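Local atomic coordinates of sensory box/GGDEF family protein (Caulobacter crescentus, PDB entry 4YME), a protein that is a membrane-bound sensory protein with GGDEF and EAL domains, the GGDEF domain being described here, and probably takes part in cyclic di-GMP signalling. Residues A[31-36]-A[89-94]; A[41-46]-A[120-125]. All coordinates share one frame; numbering follows the deposited sequence. Where two conformers were deposited one is given.

Contact 1: A[31-36]-A[89-94]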
ATOM      1  N   GLY A  31     -10.398 -16.002 -12.762  1.00 21.26           N
ATOM      2  CA  GLY A  31      -9.895 -15.191 -13.884  1.00 22.04           C
ATOM      3  C   GLY A  31      -9.835 -13.698 -13.628  1.00 22.43           C
ATOM      4  O   GLY A  31      -9.469 -12.910 -14.516  1.00 22.73           O
ATOM      5  N   GLU A  32     -10.154 -13.293 -12.395  1.00 20.19           N
ATOM      6  CA  GLU A  32      -9.956 -11.899 -11.980  1.00 19.49           C
ATOM      7  C   GLU A  32      -8.460 -11.529 -11.980  1.00 19.49           C
ATOM      8  O   GLU A  32      -7.621 -12.403 -11.936  1.00 20.29           O
ATOM      9  CB  GLU A  32     -10.538 -11.669 -10.578  1.00 18.42           C
ATOM     10  CG  GLU A  32     -12.029 -11.749 -10.519  1.00 18.90           C
ATOM     11  CD  GLU A  32     -12.577 -12.030  -9.116  1.00 18.89           C
ATOM     12  OE1 GLU A  32     -12.128 -13.036  -8.468  1.00 18.21           O
ATOM     13  OE2 GLU A  32     -13.456 -11.251  -8.644  1.00 20.20           O
ATOM     14  N   SER A  33      -8.230 -10.231 -12.048  1.00 20.12           N
ATOM     15  CA  SER A  33      -6.854  -9.746 -11.936  0.70 20.62           C
ATOM     16  C   SER A  33      -6.486  -9.519 -10.478  1.00 19.56           C
ATOM     17  O   SER A  33      -7.337  -9.188  -9.651  1.00 19.09           O
ATOM     18  CB  SER A  33      -6.647  -8.502 -12.747  0.70 21.52           C
ATOM     19  OG  SER A  33      -7.354  -7.455 -12.242  0.70 23.18           O
ATOM     20  N   LEU A  34      -5.221  -9.743 -10.190  1.00 18.85           N
ATOM     21  CA  LEU A  34      -4.671  -9.553  -8.863  1.00 17.94           C
ATOM     22  C   LEU A  34      -3.347  -8.797  -8.977  1.00 16.71           C
ATOM     23  O   LEU A  34      -2.460  -9.215  -9.725  1.00 17.31           O
ATOM     24  CB  LEU A  34      -4.432 -10.909  -8.215  1.00 18.67           C
ATOM     25  CG  LEU A  34      -3.690 -10.966  -6.893  1.00 19.67           C
ATOM     26  CD1 LEU A  34      -4.437 -10.260  -5.890  1.00 19.95           C
ATOM     27  CD2 LEU A  34      -3.396 -12.486  -6.544  1.00 20.53           C
ATOM     28  N   ALA A  35      -3.237  -7.715  -8.229  1.00 16.79           N
ATOM     29  CA  ALA A  35      -2.029  -6.852  -8.189  1.00 16.12           C
ATOM     30  C   ALA A  35      -1.663  -6.533  -6.764  1.00 15.63           C
ATOM     31  O   ALA A  35      -2.567  -6.429  -5.885  1.00 15.88           O
ATOM     32  CB  ALA A  35      -2.253  -5.557  -8.916  1.00 17.01           C
ATOM     33  N   VAL A  36      -0.373  -6.401  -6.513  1.00 15.34           N
ATOM     34  CA  VAL A  36       0.148  -6.015  -5.194  1.00 15.39           C
ATOM     35  C   VAL A  36       0.887  -4.717  -5.374  1.00 15.44           C
ATOM     36  O   VAL A  36       1.818  -4.636  -6.177  1.00 15.89           O
ATOM     37  CB  VAL A  36       1.030  -7.098  -4.603  1.00 15.78           C
ATOM     38  CG1 VAL A  36       1.671  -6.688  -3.309  1.00 16.75           C
ATOM     39  CG2 VAL A  36       0.182  -8.438  -4.504  1.00 16.20           C
ATOM     40  N   GLN A  89      -5.112  -5.474  -4.845  1.00 15.26           N
ATOM     41  CA  GLN A  89      -6.252  -5.175  -5.707  1.00 16.12           C
ATOM     42  C   GLN A  89      -6.720  -6.458  -6.387  1.00 16.41           C
ATOM     43  O   GLN A  89      -5.962  -7.124  -7.061  1.00 16.46           O
ATOM     44  CB  GLN A  89      -5.811  -4.203  -6.800  1.00 18.34           C
ATOM     45  CG  GLN A  89      -6.974  -3.847  -7.694  1.00 20.60           C
ATOM     46  CD  GLN A  89      -6.495  -3.161  -8.983  1.00 20.56           C
ATOM     47  OE1 GLN A  89      -5.529  -3.615  -9.638  1.00 23.29           O
ATOM     48  NE2 GLN A  89      -7.160  -2.111  -9.332  1.00 23.45           N
ATOM     49  N   ILE A  90      -8.004  -6.773  -6.183  1.00 16.44           N
ATOM     50  CA  ILE A  90      -8.699  -7.791  -6.960  1.00 17.32           C
ATOM     51  C   ILE A  90      -9.718  -7.075  -7.830  1.00 18.86           C
ATOM     52  O   ILE A  90     -10.573  -6.357  -7.337  1.00 19.04           O
ATOM     53  CB  ILE A  90      -9.406  -8.804  -6.065  1.00 17.17           C
ATOM     54  CG1 ILE A  90      -8.423  -9.624  -5.250  1.00 18.12           C
ATOM     55  CG2 ILE A  90     -10.224  -9.771  -6.924  1.00 18.01           C
ATOM     56  CD1 ILE A  90      -9.011 -10.501  -4.134  1.00 19.75           C
ATOM     57  N   ALA A  91      -9.634  -7.318  -9.129  1.00 22.31           N
ATOM     58  CA  ALA A  91     -10.451  -6.545 -10.079  1.00 24.24           C
ATOM     59  C   ALA A  91     -10.659  -7.333 -11.359  1.00 28.52           C
ATOM     60  O   ALA A  91     -10.371  -8.503 -11.402  1.00 25.84           O
ATOM     61  CB  ALA A  91      -9.783  -5.223 -10.370  1.00 24.50           C
ATOM     62  N   GLY A  92     -11.181  -6.669 -12.395  1.00 37.52           N
ATOM     63  CA  GLY A  92     -11.451  -7.324 -13.706  1.00 42.48           C
ATOM     64  C   GLY A  92     -10.500  -6.917 -14.812  1.00 49.67           C
ATOM     65  O   GLY A  92      -9.361  -6.487 -14.560  1.00 52.84           O
ATOM     66  N   GLY A  93     -10.956  -7.139 -16.047  1.00 56.96           N
ATOM     67  CA  GLY A  93     -10.422  -6.482 -17.245  1.00 61.48           C
ATOM     68  C   GLY A  93      -8.927  -6.551 -17.542  1.00 62.65           C
ATOM     69  O   GLY A  93      -8.264  -7.551 -17.251  1.00 64.24           O
ATOM     70  N   ASP A  94      -8.420  -5.479 -18.154  1.00 64.46           N
ATOM     71  CA  ASP A  94      -7.014  -5.373 -18.524  1.00 64.82           C
ATOM     72  C   ASP A  94      -6.180  -5.132 -17.255  1.00 61.20           C
ATOM     73  O   ASP A  94      -6.228  -4.051 -16.669  1.00 58.68           O
ATOM     74  CB  ASP A  94      -6.792  -4.237 -19.546  1.00 68.26           C
ATOM     75  CG  ASP A  94      -5.344  -4.169 -20.039  1.00 71.24           C
ATOM     76  OD1 ASP A  94      -4.783  -5.240 -20.385  1.00 74.79           O
ATOM     77  OD2 ASP A  94      -4.758  -3.062 -20.065  1.00 69.22           O
TER
HETATM   78  O   HOH W   1      -5.921  -6.262 -10.018  1.00 27.25           O
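S33 and A35 pair with A91 and Q89 to join the beginning of strand 33-41 to the end of strand 84-91, antiparallel at 163°, within the four-stranded sheet of the ferredoxin-like GGDEF domain. Backbone bonds make the seam. S33 N donates to A91 O over 2.8 Å and A91 N returns a bond to S33 O, while Q89 N reaches A35 O at 2.9 Å and A35 N answers to Q89 O. Between these two hydrogen-bonded pairs lies the non-hydrogen-bonded pair L34 and I90, where CA-H...O contacts fill in: I90 CA sits 3.3 Å from S33 O, and L34 CA makes a like contact with Q89 O.

Polar side chains meet through a water on the face of S33, A35, Q89 and A91. The water takes a bond from S33 OG at 2.9 Å. It gives one to Q89 OE1 at 2.7 Å and another to Q89 O. S33 was modelled in two conformers, so its bond to the water is described for one and may not hold for the other. With CG anti to the backbone N (chi1 -179°) and the chain extended beyond it, Q89 carries its amide out to where OE1 takes the water and NE2 bonds to V98 O.

On the other face the apolar contact is L34 CD1 against I90 CG1, at 4.1 Å. E32 crosses I90 obliquely, its CD 3.9 Å from I90 CG2. The charge of E32 is met by R26, with S30 OG as a second partner.

Helix 13-30 covers the face of L34 and I90 through I24, V27 and A23, and helix 95-109 the opposite face through V98, A99 and L102. On its other edge, strand 33-41 bonds to strand 125-131 and the residue after it, L34 with Y132 and V36 with S130.

Contact 2: A[41-46]-A[120-125]; sequences LDHFKE and ELAMGS
H43 lays its side chain against the backbone of A122 and M123. CB stands 3.8 Å from A122 O. With CG anti to the carbonyl carbon (chi1 -49°), the ring follows; the A122 methyl lies obliquely to it, CB to CD2 at 3.8 Å. CD2 presents the ring edge to M123 O, 3.1 Å away and in the ring plane, a close C-H to carbonyl approach; NE2 lies farther from the same oxygen. One ring face rests near its rim on D42 CB.

L41 and S125 form an antiparallel non-hydrogen-bonded pair, CA to CA 4.4 Å, where strand 33-41 ends beside the start of 125-131. D42 N gives G124 O an almost straight bond, 2.9 Å at 177°, its nitrogen above the carbonyl plane. Water 4 accepts from H43 N at 2.8 Å and donates to G124 O, which thus has two donors. Water 3 joins H43 O to A122 O, and water 2 joins D42 OD2 to S125 O, while D42 OD1 bonds to S126 OG.

LDHFKE leads into helix 44-51 of the GGDEF domain, and L41 N bonds to D83 of the GGDEF motif. Direct backbone bonding is sparse: carbonyl oxygens and bridging waters supply most of the polar chemistry, consistent with a hydrated, partly exposed junction.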
ATOM      1  N   LEU A  41       6.063   6.489   2.176  1.00 17.81           N
ATOM      2  CA  LEU A  41       5.846   7.924   2.279  1.00 18.27           C
ATOM      3  C   LEU A  41       7.169   8.672   2.065  1.00 19.23           C
ATOM      4  O   LEU A  41       8.196   8.343   2.651  1.00 21.92           O
ATOM      5  CB  LEU A  41       5.222   8.290   3.646  1.00 17.93           C
ATOM      6  CG  LEU A  41       3.853   7.650   3.884  1.00 17.84           C
ATOM      7  CD1 LEU A  41       3.331   8.096   5.246  1.00 18.52           C
ATOM      8  CD2 LEU A  41       2.817   7.998   2.747  1.00 19.63           C
ATOM      9  N   ASP A  42       7.086   9.741   1.292  1.00 19.51           N
ATOM     10  CA  ASP A  42       8.296  10.484   0.881  1.00 20.71           C
ATOM     11  C   ASP A  42       8.938  11.231   2.029  1.00 20.43           C
ATOM     12  O   ASP A  42      10.177  11.416   2.041  1.00 21.32           O
ATOM     13  CB  ASP A  42       7.957  11.429  -0.257  1.00 21.77           C
ATOM     14  CG  ASP A  42       7.708  10.697  -1.590  1.00 24.27           C
ATOM     15  OD1 ASP A  42       7.860   9.472  -1.701  1.00 26.41           O
ATOM     16  OD2 ASP A  42       7.308  11.411  -2.499  1.00 29.35           O
ATOM     17  N   HIS A  43       8.147  11.676   3.000  1.00 19.96           N
ATOM     18  CA  HIS A  43       8.668  12.595   4.038  1.00 19.99           C
ATOM     19  C   HIS A  43       8.342  12.175   5.460  1.00 20.09           C
ATOM     20  O   HIS A  43       8.253  12.992   6.384  1.00 19.59           O
ATOM     21  CB  HIS A  43       8.210  14.018   3.780  1.00 20.53           C
ATOM     22  CG  HIS A  43       8.427  14.475   2.379  1.00 21.61           C
ATOM     23  ND1 HIS A  43       9.669  14.795   1.883  1.00 24.55           N
ATOM     24  CD2 HIS A  43       7.547  14.695   1.387  1.00 21.98           C
ATOM     25  CE1 HIS A  43       9.538  15.163   0.622  1.00 23.63           C
ATOM     26  NE2 HIS A  43       8.262  15.124   0.296  1.00 23.70           N
ATOM     27  N   PHE A  44       8.255  10.881   5.679  1.00 19.97           N
ATOM     28  CA  PHE A  44       8.070  10.314   7.008  1.00 19.82           C
ATOM     29  C   PHE A  44       9.242  10.558   7.940  1.00 20.88           C
ATOM     30  O   PHE A  44       9.060  11.033   9.045  1.00 20.16           O
ATOM     31  CB  PHE A  44       7.814   8.807   6.835  1.00 20.56           C
ATOM     32  CG  PHE A  44       7.644   8.061   8.081  1.00 19.24           C
ATOM     33  CD1 PHE A  44       6.492   8.181   8.864  1.00 19.93           C
ATOM     34  CD2 PHE A  44       8.601   7.172   8.475  1.00 21.91           C
ATOM     35  CE1 PHE A  44       6.311   7.431  10.012  1.00 20.77           C
ATOM     36  CE2 PHE A  44       8.439   6.429   9.611  1.00 22.84           C
ATOM     37  CZ  PHE A  44       7.283   6.570  10.400  1.00 21.66           C
ATOM     38  N   LYS A  45      10.453  10.345   7.422  1.00 22.76           N
ATOM     39  CA  LYS A  45      11.662  10.561   8.252  1.00 25.50           C
ATOM     40  C   LYS A  45      11.768  12.020   8.667  1.00 24.58           C
ATOM     41  O   LYS A  45      11.991  12.311   9.820  1.00 23.98           O
ATOM     42  CB  LYS A  45      12.937  10.135   7.560  1.00 28.97           C
ATOM     43  CG  LYS A  45      14.191  10.376   8.417  1.00 33.40           C
ATOM     44  CD  LYS A  45      15.476   9.809   7.768  1.00 37.23           C
ATOM     45  CE  LYS A  45      16.687  10.756   8.066  1.00 39.17           C
ATOM     46  NZ  LYS A  45      16.968  10.937   9.511  1.00 41.63           N
ATOM     47  N   GLU A  46      11.544  12.916   7.722  1.00 25.42           N
ATOM     48  CA  GLU A  46      11.650  14.327   8.027  0.50 25.34           C
ATOM     49  C   GLU A  46      10.570  14.755   9.038  1.00 25.54           C
ATOM     50  O   GLU A  46      10.833  15.568   9.918  1.00 25.97           O
ATOM     51  CB  GLU A  46      11.613  15.116   6.729  0.50 25.74           C
ATOM     52  CG  GLU A  46      11.822  16.579   6.895  0.50 26.14           C
ATOM     53  CD  GLU A  46      10.529  17.287   7.066  0.50 27.48           C
ATOM     54  OE1 GLU A  46       9.492  16.709   6.658  0.50 26.86           O
ATOM     55  OE2 GLU A  46      10.531  18.416   7.584  0.50 29.25           O
ATOM     56  N   GLU A 120       1.177  21.841   9.169  1.00 33.47           N
ATOM     57  CA  GLU A 120       0.905  20.819   8.154  1.00 31.73           C
ATOM     58  C   GLU A 120       2.165  20.058   7.871  1.00 29.44           C
ATOM     59  O   GLU A 120       3.236  20.611   7.747  1.00 31.02           O
ATOM     60  CB  GLU A 120       0.360  21.435   6.885  1.00 36.40           C
ATOM     61  CG  GLU A 120      -1.086  21.859   7.050  1.00 42.12           C
ATOM     62  CD  GLU A 120      -1.731  22.226   5.755  1.00 46.63           C
ATOM     63  OE1 GLU A 120      -1.046  22.760   4.853  1.00 51.75           O
ATOM     64  OE2 GLU A 120      -2.946  21.983   5.631  1.00 52.49           O
ATOM     65  N   LEU A 121       2.019  18.743   7.784  1.00 24.59           N
ATOM     66  CA  LEU A 121       3.096  17.832   7.512  1.00 23.21           C
ATOM     67  C   LEU A 121       3.014  17.368   6.056  1.00 22.02           C
ATOM     68  O   LEU A 121       1.909  17.061   5.530  1.00 21.24           O
ATOM     69  CB  LEU A 121       3.002  16.638   8.413  1.00 23.83           C
ATOM     70  CG  LEU A 121       3.060  16.893   9.916  1.00 24.27           C
ATOM     71  CD1 LEU A 121       2.886  15.532  10.567  1.00 24.67           C
ATOM     72  CD2 LEU A 121       4.344  17.491  10.278  1.00 25.99           C
ATOM     73  N   ALA A 122       4.180  17.410   5.395  1.00 21.08           N
ATOM     74  CA  ALA A 122       4.324  16.955   3.996  1.00 22.48           C
ATOM     75  C   ALA A 122       4.035  15.485   3.842  1.00 22.12           C
ATOM     76  O   ALA A 122       4.544  14.609   4.543  1.00 22.07           O
ATOM     77  CB  ALA A 122       5.690  17.252   3.514  1.00 21.80           C
HETATM   78  N   MSE A 123       3.101  15.215   2.932  1.00 25.73           N
HETATM   79  CA  MSE A 123       2.787  13.821   2.576  0.60 25.36           C
HETATM   80  C   MSE A 123       3.479  13.601   1.196  1.00 26.04           C
HETATM   81  O   MSE A 123       4.553  14.140   0.956  1.00 32.71           O
HETATM   82  CB  MSE A 123       1.270  13.514   2.667  0.60 23.13           C
HETATM   83  CG  MSE A 123       0.626  13.493   4.069  0.60 22.17           C
HETATM   84 SE   MSE A 123       0.273  11.757   5.005  0.40 19.86          SE
HETATM   85  CE  MSE A 123      -0.923  10.924   3.721  0.60 21.64           C
ATOM     86  N   GLY A 124       2.910  12.810   0.290  1.00 24.43           N
ATOM     87  CA  GLY A 124       3.585  12.396  -0.920  1.00 23.59           C
ATOM     88  C   GLY A 124       4.030  10.962  -0.730  1.00 21.83           C
ATOM     89  O   GLY A 124       4.532  10.610   0.305  1.00 22.51           O
ATOM     90  N   SER A 125       3.863  10.158  -1.758  1.00 21.10           N
ATOM     91  CA  SER A 125       4.209   8.744  -1.688  1.00 21.10           C
ATOM     92  C   SER A 125       4.889   8.267  -2.963  1.00 20.32           C
ATOM     93  O   SER A 125       4.797   8.931  -4.026  1.00 23.10           O
ATOM     94  CB  SER A 125       2.923   7.968  -1.527  1.00 21.74           C
ATOM     95  OG  SER A 125       2.058   8.112  -2.654  1.00 23.47           O
TER
HETATM   96  O   HOH W   2       4.984  11.498  -4.578  1.00 38.12           O
HETATM   97  O   HOH W   3       6.297  15.050   6.569  1.00 19.49           O
HETATM   98  O   HOH W   4       5.341  11.802   3.038  1.00 26.46           O
HETATM   99  O   HOH W   5       7.100  17.463   7.312  1.00 28.08           O

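In the fold
Contact 1 and contact 2 sit on opposite sides of the chain's centre, 29 Å apart between centres and about 13 Å between nearest atoms. Strand 33-41 connects them: contact 1 holds its beginning, and contact 2 lies where it ends and passes into helix 44-51. Along the chain the segments alternate, 31-36, 41-46, 89-94, 120-125, so the two contacts cross in sequence order, though they do not touch. Strand 33-41 is central in the four-stranded sheet of the ferredoxin-like GGDEF fold. Contact 1 lies on one flank, where it pairs with 84-91; contact 2 meets the entry to the other, 125-131, beside the GGDEF turn between strands 76-81 and 84-91.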